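Local coordinates for protein lytic chitin monooxygenase (Enterococcus faecalis, PDB 4A02) that cleaves glycosidic bonds of crystalline alpha- and beta-chitin oxidatively by a copper-dependent mechanism, working together with a chitinase, at residues 98-103 with 141-146. Sequence-based numbering, arbitrary orientation.
Sequences NGWNPN and YHVIYA
Trp100 drives the edge of its six-membered ring into one face of the Tyr141 ring, CZ2 standing 3.7 Å above the phenol plane and over its centre. This is a T-shaped pair, with the planes at 66° and the centroids 5.0 Å apart. The backbone N of Pro102 lies over one face of the indole, offset toward the rim, while the pyrrole edge, at NE1, meets the Tyr141 carbonyl. Trp100 NE1 donates to Tyr141 O over 2.8 Å, nearly in the ring plane, so one residue receives both the indole N-H and the benzo edge, which together should restrict rotation of the indole. With CG between the backbone N and the carbonyl carbon (chi1 76°), the indole reaches the Tyr141 ring and carbonyl. Pro102 CB reaches Tyr141 CD2 at 3.7 Å, and Val143 CG2 packs against indole CH2. At the edge of the imidazole, His142 NE2 donates to Asn98 OD1 over 2.9 Å; the bond lies in the amide's carbonyl plane and is bent at the hydrogen (135°), and NE2 also makes a weak bond to Lys139 O. The same OD1 also accepts from the backbone N of Lys139, and Asn98 ND2 donates to Asp137 O. Thr96 OG1 bonds to His142 ND1, leaving the imidazole gripped at both nitrogens, and Tyr141 OH is held by Asp162 and Gln61. Together, Trp100, Tyr141 and His142 form an aromatic cluster where the loop after strand 88-96 folds over the start of strand 142-150, at one end of the immunoglobulin-like beta-sandwich characteristic of AA10 lytic polysaccharide monooxygenases, away from the copper site.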
loop_
_atom_site.group_PDB
_atom_site.type_symbol
_atom_site.label_atom_id
_atom_site.label_comp_id
_atom_site.label_asym_id
_atom_site.label_seq_id
_atom_site.Cartn_x
_atom_site.Cartn_y
_atom_site.Cartn_z
ATOM N N ASN A 98 -4.415 -15.459 5.554
ATOM C CA ASN A 98 -5.486 -16.242 4.947
ATOM C C ASN A 98 -6.702 -16.224 5.853
ATOM O O ASN A 98 -6.596 -16.380 7.077
ATOM C CB ASN A 98 -5.060 -17.700 4.725
ATOM C CG ASN A 98 -4.171 -17.933 3.551
ATOM O OD1 ASN A 98 -4.089 -17.123 2.593
ATOM N ND2 ASN A 98 -3.526 -19.072 3.559
ATOM N N GLY A 99 -7.876 -16.058 5.248
ATOM C CA GLY A 99 -9.145 -16.052 5.977
ATOM C C GLY A 99 -9.624 -14.719 6.431
ATOM O O GLY A 99 -10.707 -14.626 7.005
ATOM N N TRP A 100 -8.860 -13.640 6.195
ATOM C CA TRP A 100 -9.349 -12.316 6.410
ATOM C C TRP A 100 -10.630 -12.107 5.597
ATOM O O TRP A 100 -10.851 -12.728 4.569
ATOM C CB TRP A 100 -8.275 -11.276 6.072
ATOM C CG TRP A 100 -8.094 -11.077 4.579
ATOM C CD1 TRP A 100 -7.456 -11.907 3.701
ATOM C CD2 TRP A 100 -8.597 -9.972 3.810
ATOM N NE1 TRP A 100 -7.550 -11.409 2.426
ATOM C CE2 TRP A 100 -8.216 -10.204 2.474
ATOM C CE3 TRP A 100 -9.311 -8.815 4.115
ATOM C CZ2 TRP A 100 -8.538 -9.320 1.453
ATOM C CZ3 TRP A 100 -9.618 -7.926 3.102
ATOM C CH2 TRP A 100 -9.223 -8.187 1.793
ATOM N N ASN A 101 -11.470 -11.186 6.077
ATOM C CA ASN A 101 -12.802 -11.035 5.480
ATOM C C ASN A 101 -12.781 -9.896 4.446
ATOM O O ASN A 101 -12.639 -8.721 4.829
ATOM C CB ASN A 101 -13.826 -10.746 6.581
ATOM C CG ASN A 101 -15.214 -10.849 6.056
ATOM O OD1 ASN A 101 -15.519 -10.415 4.950
ATOM N ND2 ASN A 101 -16.099 -11.371 6.882
ATOM N N PRO A 102 -12.910 -10.205 3.160
ATOM C CA PRO A 102 -12.781 -9.192 2.135
ATOM C C PRO A 102 -13.990 -8.293 1.999
ATOM O O PRO A 102 -13.992 -7.394 1.159
ATOM C CB PRO A 102 -12.563 -10.024 0.864
ATOM C CG PRO A 102 -13.406 -11.254 1.134
ATOM C CD PRO A 102 -13.140 -11.543 2.576
ATOM N N ASN A 103 -15.034 -8.527 2.812
ATOM C CA ASN A 103 -16.234 -7.736 2.873
ATOM C C ASN A 103 -16.376 -6.921 4.145
ATOM O O ASN A 103 -17.467 -6.410 4.410
ATOM C CB ASN A 103 -17.463 -8.620 2.635
ATOM C CG ASN A 103 -17.424 -9.224 1.260
ATOM O OD1 ASN A 103 -17.447 -8.490 0.265
ATOM N ND2 ASN A 103 -17.375 -10.556 1.132
ATOM N N TYR A 141 -7.347 -13.712 -2.688
ATOM C CA TYR A 141 -7.334 -12.270 -2.548
ATOM C C TYR A 141 -6.669 -11.873 -1.248
ATOM O O TYR A 141 -7.108 -12.344 -0.167
ATOM C CB TYR A 141 -8.753 -11.743 -2.610
ATOM C CG TYR A 141 -8.944 -10.253 -2.407
ATOM C CD1 TYR A 141 -7.955 -9.323 -2.706
ATOM C CD2 TYR A 141 -10.150 -9.782 -1.907
ATOM C CE1 TYR A 141 -8.144 -7.971 -2.501
ATOM C CE2 TYR A 141 -10.373 -8.434 -1.747
ATOM C CZ TYR A 141 -9.380 -7.522 -2.028
ATOM O OH TYR A 141 -9.631 -6.171 -1.889
ATOM N N HIS A 142 -5.671 -10.998 -1.312
ATOM C CA HIS A 142 -4.962 -10.459 -0.183
ATOM C C HIS A 142 -4.712 -8.983 -0.402
ATOM O O HIS A 142 -4.767 -8.472 -1.519
ATOM C CB HIS A 142 -3.614 -11.196 0.030
ATOM C CG HIS A 142 -3.851 -12.531 0.694
ATOM N ND1 HIS A 142 -4.144 -12.548 2.048
ATOM C CD2 HIS A 142 -3.955 -13.785 0.192
ATOM C CE1 HIS A 142 -4.361 -13.799 2.330
ATOM N NE2 HIS A 142 -4.265 -14.574 1.258
ATOM N N VAL A 143 -4.427 -8.290 0.723
ATOM C CA VAL A 143 -4.002 -6.908 0.697
ATOM C C VAL A 143 -2.618 -6.832 1.291
ATOM O O VAL A 143 -2.387 -7.264 2.422
ATOM C CB VAL A 143 -4.999 -5.983 1.426
ATOM C CG1 VAL A 143 -4.485 -4.543 1.471
ATOM C CG2 VAL A 143 -6.366 -6.033 0.764
ATOM N N ILE A 144 -1.687 -6.256 0.522
ATOM C CA ILE A 144 -0.379 -5.851 1.013
ATOM C C ILE A 144 -0.485 -4.404 1.446
ATOM O O ILE A 144 -1.061 -3.582 0.754
ATOM C CB ILE A 144 0.701 -6.043 -0.065
ATOM C CG1 ILE A 144 0.818 -7.500 -0.500
ATOM C CG2 ILE A 144 2.039 -5.473 0.378
ATOM C CD1 ILE A 144 1.611 -7.694 -1.757
ATOM N N TYR A 145 0.092 -4.086 2.613
ATOM C CA TYR A 145 0.100 -2.729 3.126
ATOM C C TYR A 145 1.560 -2.283 3.215
ATOM O O TYR A 145 2.335 -2.875 3.946
ATOM C CB TYR A 145 -0.568 -2.629 4.464
ATOM C CG TYR A 145 -1.008 -1.266 4.905
ATOM C CD1 TYR A 145 -1.796 -0.480 4.085
ATOM C CD2 TYR A 145 -0.709 -0.797 6.176
ATOM C CE1 TYR A 145 -2.246 0.786 4.507
ATOM C CE2 TYR A 145 -1.207 0.428 6.621
ATOM C CZ TYR A 145 -1.972 1.208 5.788
ATOM O OH TYR A 145 -2.464 2.383 6.270
ATOM N N ALA A 146 1.901 -1.290 2.413
ATOM C CA ALA A 146 3.272 -0.799 2.269
ATOM C C ALA A 146 3.350 0.591 2.881
ATOM O O ALA A 146 2.506 1.435 2.617
ATOM C CB ALA A 146 3.630 -0.758 0.804
#